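Local coordinates for lactate utilization protein C (Deinococcus radiodurans, PDB 2G40) that may function in L-lactate utilization as a homodimeric member of the LutC/YkgG family, at residues Leu57-Asp62 / Ala135-Gly140; Ala70-Ser75 / Arg217-Val222; Gly81-Ala86 / Phe161-Val166; Ile94-Ile99 / Val128-Ala133; Thr139-Leu144 / Leu192-Gly197. One frame throughout, in Å; residues are numbered along the deposited sequence. Where two conformers were deposited one is given.

Contact 1 (Leu57-Asp62 / Ala135-Gly140); sequences LHQFED and AISETG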
# COMPACT_ATOMS: atom_id res chain seq x y z
N LEU A 57 4.03 -17.49 16.35
CA LEU A 57 3.89 -18.24 15.10
C LEU A 57 2.49 -18.82 14.96
O LEU A 57 1.85 -18.69 13.90
CB LEU A 57 4.94 -19.35 15.05
CG LEU A 57 6.36 -18.83 14.75
CD1 LEU A 57 7.39 -19.91 14.93
CD2 LEU A 57 6.44 -18.25 13.34
N HIS A 58 1.99 -19.41 16.03
CA HIS A 58 0.65 -19.98 16.02
C HIS A 58 -0.41 -18.90 15.85
O HIS A 58 -1.34 -19.07 15.09
CB HIS A 58 0.39 -20.76 17.29
CG HIS A 58 1.17 -22.03 17.37
ND1 HIS A 58 1.29 -22.75 18.54
CD2 HIS A 58 1.85 -22.72 16.43
CE1 HIS A 58 2.03 -23.82 18.32
NE2 HIS A 58 2.35 -23.84 17.04
N GLN A 59 -0.23 -17.78 16.51
CA GLN A 59 -1.13 -16.65 16.32
C GLN A 59 -1.15 -16.09 14.90
O GLN A 59 -2.21 -15.81 14.34
CB GLN A 59 -0.77 -15.55 17.32
CG GLN A 59 -1.63 -14.32 17.22
CD GLN A 59 -1.29 -13.34 18.29
OE1 GLN A 59 -0.22 -12.72 18.26
NE2 GLN A 59 -2.17 -13.20 19.23
N PHE A 60 0.03 -15.93 14.31
CA PHE A 60 0.17 -15.42 12.96
C PHE A 60 -0.56 -16.36 12.01
O PHE A 60 -1.38 -15.92 11.21
CB PHE A 60 1.65 -15.32 12.58
CG PHE A 60 1.92 -14.78 11.20
CD1 PHE A 60 1.45 -13.54 10.81
CD2 PHE A 60 2.69 -15.52 10.30
CE1 PHE A 60 1.74 -13.02 9.54
CE2 PHE A 60 2.96 -15.05 9.04
CZ PHE A 60 2.49 -13.77 8.65
N GLU A 61 -0.27 -17.66 12.16
CA GLU A 61 -0.95 -18.68 11.36
C GLU A 61 -2.48 -18.53 11.45
O GLU A 61 -3.16 -18.50 10.43
CB GLU A 61 -0.55 -20.08 11.81
CG GLU A 61 -1.29 -21.22 11.08
CD GLU A 61 -0.76 -22.61 11.42
OE1 GLU A 61 -0.09 -22.76 12.45
OE2 GLU A 61 -1.02 -23.56 10.66
N ASP A 62 -3.00 -18.45 12.68
CA ASP A 62 -4.45 -18.36 12.89
C ASP A 62 -5.02 -17.14 12.17
O ASP A 62 -6.07 -17.20 11.58
CB ASP A 62 -4.79 -18.22 14.36
CG ASP A 62 -4.46 -19.46 15.17
OD1 ASP A 62 -4.16 -20.50 14.57
OD2 ASP A 62 -4.53 -19.39 16.42
N ALA A 135 6.14 -8.99 9.53
CA ALA A 135 4.78 -9.46 9.69
C ALA A 135 4.43 -9.33 11.15
O ALA A 135 5.28 -9.42 12.01
CB ALA A 135 4.63 -10.91 9.27
N ILE A 136 3.15 -9.11 11.40
CA ILE A 136 2.64 -8.92 12.75
C ILE A 136 1.63 -10.01 13.07
O ILE A 136 0.61 -10.18 12.38
CB ILE A 136 1.99 -7.54 12.89
CG1 ILE A 136 2.98 -6.43 12.54
CG2 ILE A 136 1.45 -7.36 14.29
CD1 ILE A 136 2.28 -5.19 12.04
N SER A 137 1.92 -10.75 14.13
CA SER A 137 1.09 -11.88 14.48
C SER A 137 -0.30 -11.49 14.95
O SER A 137 -1.27 -12.13 14.57
CB SER A 137 1.78 -12.76 15.52
OG SER A 137 1.80 -12.20 16.82
N GLU A 138 -0.41 -10.44 15.75
CA GLU A 138 -1.70 -10.11 16.39
C GLU A 138 -2.80 -9.80 15.39
O GLU A 138 -3.97 -10.12 15.63
CB GLU A 138 -1.56 -8.99 17.44
CG GLU A 138 -1.22 -7.60 16.91
CD GLU A 138 -1.25 -6.52 18.00
OE1 GLU A 138 -1.90 -6.75 19.04
OE2 GLU A 138 -0.65 -5.45 17.81
N THR A 139 -2.43 -9.20 14.26
CA THR A 139 -3.39 -8.81 13.24
C THR A 139 -3.22 -9.58 11.95
O THR A 139 -3.95 -9.34 11.00
CB THR A 139 -3.29 -7.30 12.98
OG1 THR A 139 -1.95 -6.94 12.67
CG2 THR A 139 -3.75 -6.53 14.19
N GLY A 140 -2.28 -10.52 11.89
CA GLY A 140 -2.04 -11.28 10.67
C GLY A 140 -1.68 -10.34 9.54
O GLY A 140 -2.20 -10.45 8.42
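The hydroxyl of Ser-137 has two partners. Its OG donates to Gln-59 OE1 at 2.5 Å, a short bond, and has a weak second bond to Gln-173 O. The donor lies in the amide carbonyl plane, on a lone pair of OE1. Gln-59 reaches it with CG anti to the backbone N (chi1 180°) and an extended chain beyond. On the way, Gln-59 CG passes 3.5 Å from Ser-137 O. An alanine in place of Gln-59 would remove the amide, and of its two partners the Ser-137 hydroxyl would probably keep only the weak one, Gln-173 O.

One residue on, Phe-60 fills the space between helix 53-66 and the turn. Residues 135-140 carry the chain from strand 134-136 into strand 141-144, a beta hairpin of the mixed sheet. Gly-140 and Thr-141 both face Ile-136 there, a G1 beta bulge, and the positive phi of Gly-140 (59°) suits a glycine. The Phe-60 ring meets this hairpin in several places. Its CE1 approaches Ala-135 CB obliquely, at 3.6 Å. Ile-136 O sits at the ring edge, near its plane, 3.8 Å from Phe-60 CD1. Nearer the helix, Phe-60 CB lies 3.9 Å from Ser-137 CB. Ile-171 and Ile-142 also touch the ring. Gly-140 CA is 4.2 Å from Phe-60 CD1.

Contact 2 (Ala70-Ser75 / Arg217-Val222); sequences AYTHVS and RLQVIV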
# COMPACT_ATOMS: atom_id res chain seq x y z
N ALA A 70 -3.77 -19.13 2.33
CA ALA A 70 -3.07 -20.37 2.59
C ALA A 70 -1.83 -20.07 3.42
O ALA A 70 -1.29 -18.97 3.37
CB ALA A 70 -2.69 -21.09 1.32
N TYR A 71 -1.43 -21.04 4.24
CA TYR A 71 -0.31 -20.88 5.14
C TYR A 71 0.47 -22.18 5.26
O TYR A 71 -0.11 -23.24 5.46
CB TYR A 71 -0.81 -20.46 6.53
CG TYR A 71 0.30 -20.22 7.55
CD1 TYR A 71 0.83 -21.28 8.28
CD2 TYR A 71 0.75 -18.96 7.82
CE1 TYR A 71 1.83 -21.07 9.22
CE2 TYR A 71 1.76 -18.74 8.76
CZ TYR A 71 2.28 -19.81 9.46
OH TYR A 71 3.26 -19.58 10.41
N THR A 72 1.79 -22.07 5.22
CA THR A 72 2.66 -23.21 5.47
C THR A 72 3.93 -22.71 6.11
O THR A 72 4.38 -21.61 5.84
CB THR A 72 2.96 -24.00 4.17
OG1 THR A 72 3.62 -25.24 4.50
CG2 THR A 72 3.81 -23.20 3.22
N HIS A 73 4.49 -23.51 7.01
CA HIS A 73 5.76 -23.18 7.64
C HIS A 73 6.72 -24.30 7.23
O HIS A 73 6.44 -25.46 7.44
CB HIS A 73 5.63 -23.11 9.15
CG HIS A 73 6.86 -22.60 9.85
ND1 HIS A 73 6.88 -22.33 11.20
CD2 HIS A 73 8.10 -22.30 9.40
CE1 HIS A 73 8.08 -21.91 11.55
NE2 HIS A 73 8.84 -21.88 10.48
N VAL A 74 7.82 -23.93 6.58
CA VAL A 74 8.78 -24.89 6.05
C VAL A 74 10.20 -24.50 6.47
O VAL A 74 10.43 -23.39 6.93
CB VAL A 74 8.68 -24.97 4.49
CG1 VAL A 74 7.30 -25.43 4.06
CG2 VAL A 74 9.04 -23.63 3.84
N SER A 75 11.14 -25.43 6.33
CA SER A 75 12.56 -25.14 6.47
C SER A 75 13.08 -24.41 5.24
O SER A 75 12.46 -24.47 4.18
CB SER A 75 13.36 -26.43 6.62
OG SER A 75 13.28 -27.21 5.42
N ARG A 217 -6.07 -14.43 -4.05
CA ARG A 217 -5.42 -15.58 -3.48
C ARG A 217 -4.09 -15.18 -2.88
O ARG A 217 -3.29 -14.47 -3.50
CB ARG A 217 -5.22 -16.65 -4.55
CG ARG A 217 -6.54 -17.15 -5.15
CD ARG A 217 -6.28 -17.95 -6.42
NE ARG A 217 -5.42 -19.09 -6.11
CZ ARG A 217 -4.44 -19.56 -6.89
NH1 ARG A 217 -4.16 -18.98 -8.05
NH2 ARG A 217 -3.74 -20.61 -6.49
N LEU A 218 -3.88 -15.60 -1.65
CA LEU A 218 -2.62 -15.36 -0.97
C LEU A 218 -2.13 -16.64 -0.35
O LEU A 218 -2.90 -17.36 0.33
CB LEU A 218 -2.76 -14.27 0.10
CG LEU A 218 -1.58 -14.13 1.08
CD1 LEU A 218 -0.31 -13.68 0.38
CD2 LEU A 218 -2.01 -13.19 2.22
N GLN A 219 -0.88 -16.95 -0.64
CA GLN A 219 -0.16 -18.04 0.02
C GLN A 219 0.94 -17.42 0.84
O GLN A 219 1.81 -16.76 0.30
CB GLN A 219 0.45 -18.99 -1.00
CG GLN A 219 1.44 -20.02 -0.43
CD GLN A 219 0.74 -21.19 0.22
OE1 GLN A 219 0.02 -21.91 -0.44
NE2 GLN A 219 0.97 -21.39 1.51
N VAL A 220 0.92 -17.68 2.13
CA VAL A 220 1.98 -17.28 3.02
C VAL A 220 2.85 -18.51 3.28
O VAL A 220 2.36 -19.59 3.61
CB VAL A 220 1.44 -16.73 4.37
CG1 VAL A 220 2.59 -16.48 5.34
CG2 VAL A 220 0.60 -15.47 4.15
N ILE A 221 4.15 -18.31 3.10
CA ILE A 221 5.13 -19.33 3.37
C ILE A 221 6.06 -18.76 4.42
O ILE A 221 6.84 -17.86 4.16
CB ILE A 221 5.93 -19.75 2.11
CG1 ILE A 221 4.97 -20.24 1.02
CG2 ILE A 221 6.98 -20.84 2.46
CD1 ILE A 221 5.67 -20.74 -0.23
N VAL A 222 5.94 -19.28 5.64
CA VAL A 222 6.91 -18.96 6.68
C VAL A 222 8.09 -19.89 6.56
O VAL A 222 7.91 -21.09 6.36
CB VAL A 222 6.30 -19.03 8.08
CG1 VAL A 222 7.34 -18.63 9.16
CG2 VAL A 222 5.09 -18.17 8.12
O HOH W 1 -0.33 -23.90 2.44
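Tyr-71 lays its ring obliquely against Val-222, with Tyr-71 CE2 3.4 Å from Val-222 CG2. The two strands run parallel, 12° apart, at one edge of the chain's Rossmann-like parallel sheet. Strand 70-74 is outermost there, and five backbone hydrogen bonds tie it to strand 217-223.

Tyr-71, His-73, Val-220 and Val-222 share the face covered by helix 53-66. On it, Val-222 CG1 lies over the face of the His-73 ring, 3.8 Å from the centroid, as a CH-pi contact. His-73 NE2 is held by Gly-224 O.

Ala-70, Thr-72, Gln-219 and Ile-221 share the other face, toward helix 79-87. Thr-72 and Ile-221 lie side by side, with Thr-72 CG2 3.9 Å from Ile-221 CG1. Val-74 CG2 adds a contact to Ile-221 CG2 at 3.7 Å.

Gln-219 is bent at chi2 (80°), which turns CD back toward Ala-70. Its NE2 donates to Val-220 O at 3.1 Å, from above the carbonyl plane. Val-220 O also takes the backbone N-H of Thr-72, so two donors grip it. A water accepts from Gln-219 NE2 at 3.0 Å and reaches Tyr-71 O through a weak bond.

Contact 3 (Gly81-Ala86 / Phe161-Val166); sequences GAIAKA and FHICVV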
# COMPACT_ATOMS: atom_id res chain seq x y z
N GLY A 81 10.69 -25.97 -2.93
CA GLY A 81 9.61 -26.92 -3.13
C GLY A 81 8.24 -26.40 -2.73
O GLY A 81 7.25 -26.62 -3.44
N ALA A 82 8.18 -25.71 -1.59
CA ALA A 82 6.94 -25.10 -1.09
C ALA A 82 6.39 -24.09 -2.08
O ALA A 82 5.18 -24.03 -2.32
CB ALA A 82 7.17 -24.43 0.26
N ILE A 83 7.28 -23.27 -2.63
CA ILE A 83 6.88 -22.26 -3.61
C ILE A 83 6.38 -22.95 -4.85
O ILE A 83 5.32 -22.62 -5.38
CB ILE A 83 8.04 -21.32 -3.98
CG1 ILE A 83 8.49 -20.52 -2.75
CG2 ILE A 83 7.61 -20.36 -5.08
CD1 ILE A 83 9.77 -19.78 -2.93
N ALA A 84 7.15 -23.94 -5.32
CA ALA A 84 6.74 -24.75 -6.47
C ALA A 84 5.40 -25.42 -6.25
O ALA A 84 4.55 -25.41 -7.14
CB ALA A 84 7.79 -25.77 -6.80
N LYS A 85 5.20 -25.97 -5.06
CA LYS A 85 3.96 -26.63 -4.72
C LYS A 85 2.80 -25.63 -4.75
O LYS A 85 1.75 -25.92 -5.30
CB LYS A 85 4.07 -27.32 -3.36
CG LYS A 85 2.89 -28.15 -3.00
CD LYS A 85 3.15 -28.86 -1.68
CE LYS A 85 1.96 -29.70 -1.25
NZ LYS A 85 0.69 -28.92 -1.34
N ALA A 86 3.01 -24.44 -4.20
CA ALA A 86 2.00 -23.37 -4.19
C ALA A 86 1.54 -22.92 -5.58
O ALA A 86 0.36 -22.62 -5.77
CB ALA A 86 2.51 -22.17 -3.42
N PHE A 161 -2.70 -13.75 -7.53
CA PHE A 161 -2.22 -14.73 -6.58
C PHE A 161 -0.86 -14.28 -6.12
O PHE A 161 0.03 -14.09 -6.93
CB PHE A 161 -2.12 -16.10 -7.24
CG PHE A 161 -1.56 -17.21 -6.36
CD1 PHE A 161 -1.68 -17.20 -4.99
CD2 PHE A 161 -0.93 -18.29 -6.96
CE1 PHE A 161 -1.17 -18.25 -4.21
CE2 PHE A 161 -0.43 -19.34 -6.20
CZ PHE A 161 -0.55 -19.32 -4.84
N HIS A 162 -0.74 -14.02 -4.81
CA HIS A 162 0.48 -13.53 -4.18
C HIS A 162 0.99 -14.67 -3.32
O HIS A 162 0.25 -15.22 -2.50
CB HIS A 162 0.13 -12.30 -3.33
CG HIS A 162 1.30 -11.64 -2.66
ND1 HIS A 162 1.13 -10.64 -1.73
CD2 HIS A 162 2.64 -11.82 -2.78
CE1 HIS A 162 2.32 -10.24 -1.30
NE2 HIS A 162 3.25 -10.94 -1.92
N ILE A 163 2.22 -15.07 -3.57
CA ILE A 163 2.98 -15.96 -2.71
C ILE A 163 3.99 -15.11 -1.96
O ILE A 163 4.90 -14.53 -2.57
CB ILE A 163 3.74 -17.04 -3.49
CG1 ILE A 163 2.76 -17.87 -4.34
CG2 ILE A 163 4.49 -17.94 -2.51
CD1 ILE A 163 3.43 -18.85 -5.31
N CYS A 164 3.83 -15.04 -0.65
CA CYS A 164 4.63 -14.15 0.16
C CYS A 164 5.44 -14.96 1.16
O CYS A 164 4.88 -15.68 2.01
CB CYS A 164 3.72 -13.16 0.88
SG CYS A 164 4.63 -12.02 1.86
N VAL A 165 6.76 -14.84 1.06
CA VAL A 165 7.67 -15.61 1.92
C VAL A 165 8.04 -14.73 3.09
O VAL A 165 8.53 -13.63 2.90
CB VAL A 165 8.94 -16.05 1.16
CG1 VAL A 165 9.94 -16.69 2.11
CG2 VAL A 165 8.60 -17.00 0.04
N VAL A 166 7.80 -15.24 4.29
CA VAL A 166 8.01 -14.51 5.53
C VAL A 166 9.02 -15.31 6.34
O VAL A 166 8.76 -16.44 6.69
CB VAL A 166 6.70 -14.42 6.31
CG1 VAL A 166 6.93 -13.71 7.66
CG2 VAL A 166 5.62 -13.73 5.48
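The edge of the Phe-161 ring meets the helix at Ala-86 O, which lies near the ring plane. Phe-161 CE2 is 3.4 Å from Ala-86 O, an approach consistent with a weak attraction between the ring's edge and the carbonyl oxygen. One face of the same ring carries Ile-163 CG1, 3.6 Å above the plane and offset toward the rim. Arg-217 adds a cation-pi interaction to the ring. Phe-161 CG is anti to the backbone N (chi1 177°), which starts the side chain on its way to the helix.

The rest of the contact is aliphatic. Ile-163 CD1 sits at the middle of it. It packs 3.9 Å from Ala-86 CB and 4.2 Å from Ile-83 O, one helix turn earlier. Its chi2 of 172° extends CD1 away from the strand toward those two residues. Ile-83 CD1 then reaches Val-165 CG2 at 4.2 Å. Phe-161, Ile-163 and Val-165 thus meet one side of the helix. His-162 lies on the other face of the sheet, where its NE2 bonds Thr-130 OG1.

The helix runs nearly antiparallel to the strand, at 165°, with the axes 10.1 Å apart. This is the usual helix-on-sheet layer of a Rossmann-like fold. Helix 79-87 follows strand 70-74 and also touches Gln-219 and Ile-221 of strand 217-223. Strand 161-167 lies between strands 217-223 and 127-130.

Contact 4 (Ile94-Ile99 / Val128-Ala133); sequences IVPAGI and VLTGCA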
# COMPACT_ATOMS: atom_id res chain seq x y z
N ILE A 94 5.81 -13.87 -11.37
CA ILE A 94 6.60 -12.65 -11.37
C ILE A 94 7.58 -12.69 -10.22
O ILE A 94 7.17 -12.90 -9.09
CB ILE A 94 5.71 -11.42 -11.21
CG1 ILE A 94 4.76 -11.29 -12.38
CG2 ILE A 94 6.53 -10.14 -11.08
CD1 ILE A 94 3.46 -10.55 -12.01
N VAL A 95 8.86 -12.49 -10.51
CA VAL A 95 9.91 -12.66 -9.52
C VAL A 95 10.71 -11.36 -9.44
O VAL A 95 11.46 -11.04 -10.36
CB VAL A 95 10.84 -13.86 -9.87
CG1 VAL A 95 11.92 -14.06 -8.82
CG2 VAL A 95 10.01 -15.13 -9.97
N PRO A 96 10.52 -10.59 -8.37
CA PRO A 96 11.35 -9.41 -8.12
C PRO A 96 12.84 -9.75 -8.10
O PRO A 96 13.24 -10.84 -7.69
CB PRO A 96 10.92 -8.98 -6.72
CG PRO A 96 9.51 -9.47 -6.59
CD PRO A 96 9.51 -10.78 -7.31
N ALA A 97 13.63 -8.79 -8.56
CA ALA A 97 15.07 -8.97 -8.79
C ALA A 97 15.82 -9.47 -7.55
O ALA A 97 16.82 -10.19 -7.66
CB ALA A 97 15.68 -7.63 -9.31
N GLY A 98 15.35 -9.11 -6.37
CA GLY A 98 16.03 -9.46 -5.13
C GLY A 98 15.65 -10.78 -4.52
O GLY A 98 16.14 -11.13 -3.43
N ILE A 99 14.78 -11.54 -5.17
CA ILE A 99 14.45 -12.88 -4.68
C ILE A 99 15.70 -13.74 -4.83
O ILE A 99 16.26 -13.80 -5.93
CB ILE A 99 13.27 -13.48 -5.49
CG1 ILE A 99 11.96 -12.77 -5.13
CG2 ILE A 99 13.17 -14.99 -5.30
CD1 ILE A 99 11.47 -13.00 -3.72
N VAL A 128 2.65 -13.74 -8.26
CA VAL A 128 3.81 -12.96 -7.93
C VAL A 128 4.39 -13.56 -6.65
O VAL A 128 3.65 -13.97 -5.75
CB VAL A 128 3.46 -11.47 -7.72
CG1 VAL A 128 2.37 -11.25 -6.61
CG2 VAL A 128 4.71 -10.66 -7.45
N LEU A 129 5.71 -13.58 -6.59
CA LEU A 129 6.45 -14.14 -5.47
C LEU A 129 7.20 -13.00 -4.82
O LEU A 129 7.92 -12.27 -5.50
CB LEU A 129 7.44 -15.19 -5.98
CG LEU A 129 8.45 -15.70 -4.95
CD1 LEU A 129 7.73 -16.46 -3.85
CD2 LEU A 129 9.50 -16.55 -5.58
N THR A 130 6.99 -12.80 -3.52
CA THR A 130 7.71 -11.74 -2.81
C THR A 130 8.15 -12.17 -1.43
O THR A 130 7.61 -13.11 -0.85
CB THR A 130 6.86 -10.43 -2.58
OG1 THR A 130 5.93 -10.63 -1.50
CG2 THR A 130 6.12 -10.02 -3.83
N GLY A 131 9.13 -11.43 -0.93
CA GLY A 131 9.42 -11.40 0.49
C GLY A 131 8.53 -10.37 1.15
O GLY A 131 7.47 -9.99 0.62
N CYS A 132 8.93 -9.91 2.31
CA CYS A 132 8.24 -8.81 2.98
C CYS A 132 9.21 -8.08 3.87
O CYS A 132 10.39 -8.48 3.97
CB CYS A 132 7.10 -9.32 3.82
SG CYS A 132 7.57 -10.42 5.17
N ALA A 133 8.73 -7.02 4.50
CA ALA A 133 9.54 -6.26 5.44
C ALA A 133 9.43 -6.81 6.85
O ALA A 133 10.45 -6.98 7.55
CB ALA A 133 9.17 -4.79 5.41
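Ile-99 has CG1 anti to the carbonyl carbon (chi1 -72°) and is bent at chi2 (-67°), which places CD1 near the backbone of Thr-130 and Gly-131. Ile-99 CG2 meets Leu-129 CD2 at 4.0 Å, and the two side chains cross at a slant. Ile-99 CD1 lies 4.1 Å from Thr-130 CA and 4.0 Å from Gly-131 N. An alanine at Ile-99 would probably open a gap beside the Leu-129 methyl and Gly-131.

Further back, the two segments pair in parallel, through a single bridge of Ile-94 with Val-128. Leu-129 N donates to Ile-94 O at 3.0 Å. Beside it, Val-128 CG2 packs 4.0 Å from Ile-94 CB. The ladder then stops. The ring nitrogen of Pro-96 has no hydrogen to offer, and Leu-129 O is buried with no hydrogen-bond partner in the model. A type I beta turn from Pro-96 to Ile-99, closed by Ile-99 N to Pro-96 O at 3.0 Å, folds Ile-99 back over the strand. On the strand, Thr-130 OG1 donates to Gly-131 O on a lone pair.

The contact lies where parallel strands of the Rossmann-like sheet end. Strand 127-130 sits between strands 92-94 and 161-167, and strand 109-111 flanks 92-94 on its far side.

Contact 5 (Thr139-Leu144 / Leu192-Gly197); sequences TGTIIL and LTWLSG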
# COMPACT_ATOMS: atom_id res chain seq x y z
N THR A 139 -2.43 -9.20 14.26
CA THR A 139 -3.39 -8.81 13.24
C THR A 139 -3.22 -9.58 11.95
O THR A 139 -3.95 -9.34 11.00
CB THR A 139 -3.29 -7.30 12.98
OG1 THR A 139 -1.95 -6.94 12.67
CG2 THR A 139 -3.75 -6.53 14.19
N GLY A 140 -2.28 -10.52 11.89
CA GLY A 140 -2.04 -11.28 10.67
C GLY A 140 -1.68 -10.34 9.54
O GLY A 140 -2.20 -10.45 8.42
N THR A 141 -0.82 -9.38 9.85
CA THR A 141 -0.42 -8.35 8.87
C THR A 141 0.91 -8.65 8.26
O THR A 141 1.86 -9.01 8.96
CB THR A 141 -0.28 -6.97 9.55
OG1 THR A 141 -1.55 -6.59 10.08
CG2 THR A 141 0.20 -5.89 8.55
N ILE A 142 1.00 -8.45 6.95
CA ILE A 142 2.26 -8.51 6.30
C ILE A 142 2.49 -7.11 5.74
O ILE A 142 1.63 -6.53 5.05
CB ILE A 142 2.29 -9.57 5.20
CG1 ILE A 142 2.18 -10.97 5.81
CG2 ILE A 142 3.57 -9.43 4.42
CD1 ILE A 142 1.84 -12.05 4.81
N ILE A 143 3.64 -6.56 6.08
CA ILE A 143 4.03 -5.26 5.54
C ILE A 143 5.11 -5.44 4.49
O ILE A 143 6.14 -6.08 4.72
CB ILE A 143 4.57 -4.33 6.62
CG1 ILE A 143 3.53 -4.12 7.73
CG2 ILE A 143 5.01 -2.97 5.97
CD1 ILE A 143 4.06 -3.38 8.98
N LEU A 144 4.85 -4.85 3.33
CA LEU A 144 5.81 -4.71 2.28
C LEU A 144 6.35 -3.31 2.26
O LEU A 144 5.57 -2.34 2.34
CB LEU A 144 5.16 -4.97 0.93
CG LEU A 144 4.34 -6.24 0.73
CD1 LEU A 144 4.06 -6.37 -0.76
CD2 LEU A 144 5.02 -7.50 1.27
N LEU A 192 4.89 1.84 1.97
CA LEU A 192 4.53 0.62 2.68
C LEU A 192 3.16 0.18 2.27
O LEU A 192 2.26 1.00 2.09
CB LEU A 192 4.51 0.81 4.19
CG LEU A 192 5.73 1.38 4.91
CD1 LEU A 192 5.41 1.39 6.37
CD2 LEU A 192 6.98 0.58 4.66
N THR A 193 3.00 -1.13 2.16
CA THR A 193 1.72 -1.73 1.88
C THR A 193 1.47 -2.72 3.01
O THR A 193 2.26 -3.63 3.22
CB THR A 193 1.75 -2.42 0.51
OG1 THR A 193 2.13 -1.47 -0.50
CG2 THR A 193 0.43 -3.02 0.21
N TRP A 194 0.40 -2.51 3.76
CA TRP A 194 0.07 -3.39 4.87
C TRP A 194 -1.11 -4.23 4.46
O TRP A 194 -2.20 -3.70 4.21
CB TRP A 194 -0.38 -2.60 6.07
CG TRP A 194 0.64 -1.76 6.76
CD1 TRP A 194 1.57 -0.96 6.19
CD2 TRP A 194 0.79 -1.62 8.17
NE1 TRP A 194 2.31 -0.34 7.16
CE2 TRP A 194 1.84 -0.71 8.39
CE3 TRP A 194 0.11 -2.15 9.27
CZ2 TRP A 194 2.26 -0.35 9.66
CZ3 TRP A 194 0.52 -1.80 10.53
CH2 TRP A 194 1.58 -0.89 10.72
N LEU A 195 -0.90 -5.54 4.42
CA LEU A 195 -1.91 -6.50 4.03
C LEU A 195 -2.28 -7.24 5.30
O LEU A 195 -1.41 -7.78 5.94
CB LEU A 195 -1.30 -7.48 3.03
CG LEU A 195 -0.46 -6.80 1.93
CD1 LEU A 195 0.44 -7.79 1.25
CD2 LEU A 195 -1.38 -6.13 0.95
N SER A 196 -3.56 -7.23 5.69
CA SER A 196 -3.96 -7.70 7.02
C SER A 196 -5.19 -8.56 7.00
O SER A 196 -6.16 -8.26 6.31
CB SER A 196 -4.23 -6.52 7.97
OG SER A 196 -3.10 -5.69 8.14
N GLY A 197 -5.13 -9.64 7.77
CA GLY A 197 -6.29 -10.46 8.07
C GLY A 197 -7.17 -9.78 9.10
O GLY A 197 -8.39 -9.89 9.05
O HOH W 2 -1.63 -10.66 5.38
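Ile-143 and Trp-194 form the tight centre of this contact. Their side chains lie side by side and point the same way. Ile-143 CD1 sits over the centre of the six-membered ring of Trp-194, 3.6 Å from its centroid, a CH-pi contact. Thr-141 CG2 approaches the same indole obliquely, 3.8 Å from Trp-194 CE3. The strands are antiparallel. Ile-142 and Leu-195 form a hydrogen-bonded pair, with Ile-142 N to Leu-195 O at 2.7 Å. Leu-144 and Thr-193 form a second such pair. On the opposite face, with Ile-142 and Thr-193, Leu-144 CG reaches Leu-195 CD1 at 4.2 Å.

The end at Gly-140 and Gly-197 is looser. Gly-197 is partly exposed, and its N donates to Gly-140 O at 3.1 Å. A water bridges the strands there, donating to Gly-140 O and to Leu-195 O, at 2.9 Å from the latter. Next to it the hydroxyls tighten again. Thr-141 OG1 and Ser-196 OG are 2.6 Å apart in a hydrogen bond, and Thr-139 OG1 bonds the same Thr-141 oxygen.

Strand 141-144 lies between strands 134-136 and 192-196 in the mixed sheet. Ile-142 and Leu-195 face strand 161-167, while Trp-194 faces helix 175-187. At strand 192-196 the sheet runs on into the second subunit through an antiparallel ladder, and Trp-194 stacks on Trp-194 of that subunit.

Overall arrangement
Contacts 2, 3 and 4 belong to the parallel sheet, and contacts 1 and 5 to the mixed one. Contacts 2 and 3 have centres about 6 Å apart and lie on adjacent strands, 217-223 and 161-167. Contact 4 continues across the same sheet, with its centre about 10 Å from that of contact 3. Contacts 1 and 5 share Thr-139 and Gly-140, and their centres are about 11 Å apart. Helix 53-66 joins the two sheets: Phe-60 CE2 of contact 1 touches Val-222 CG2 of contact 2 at 3.9 Å. Ile-142 joins them again, with Ile-142 CG2 3.8 Å from Cys-164 SG. Contact 5 alone carries the sheet into the second subunit.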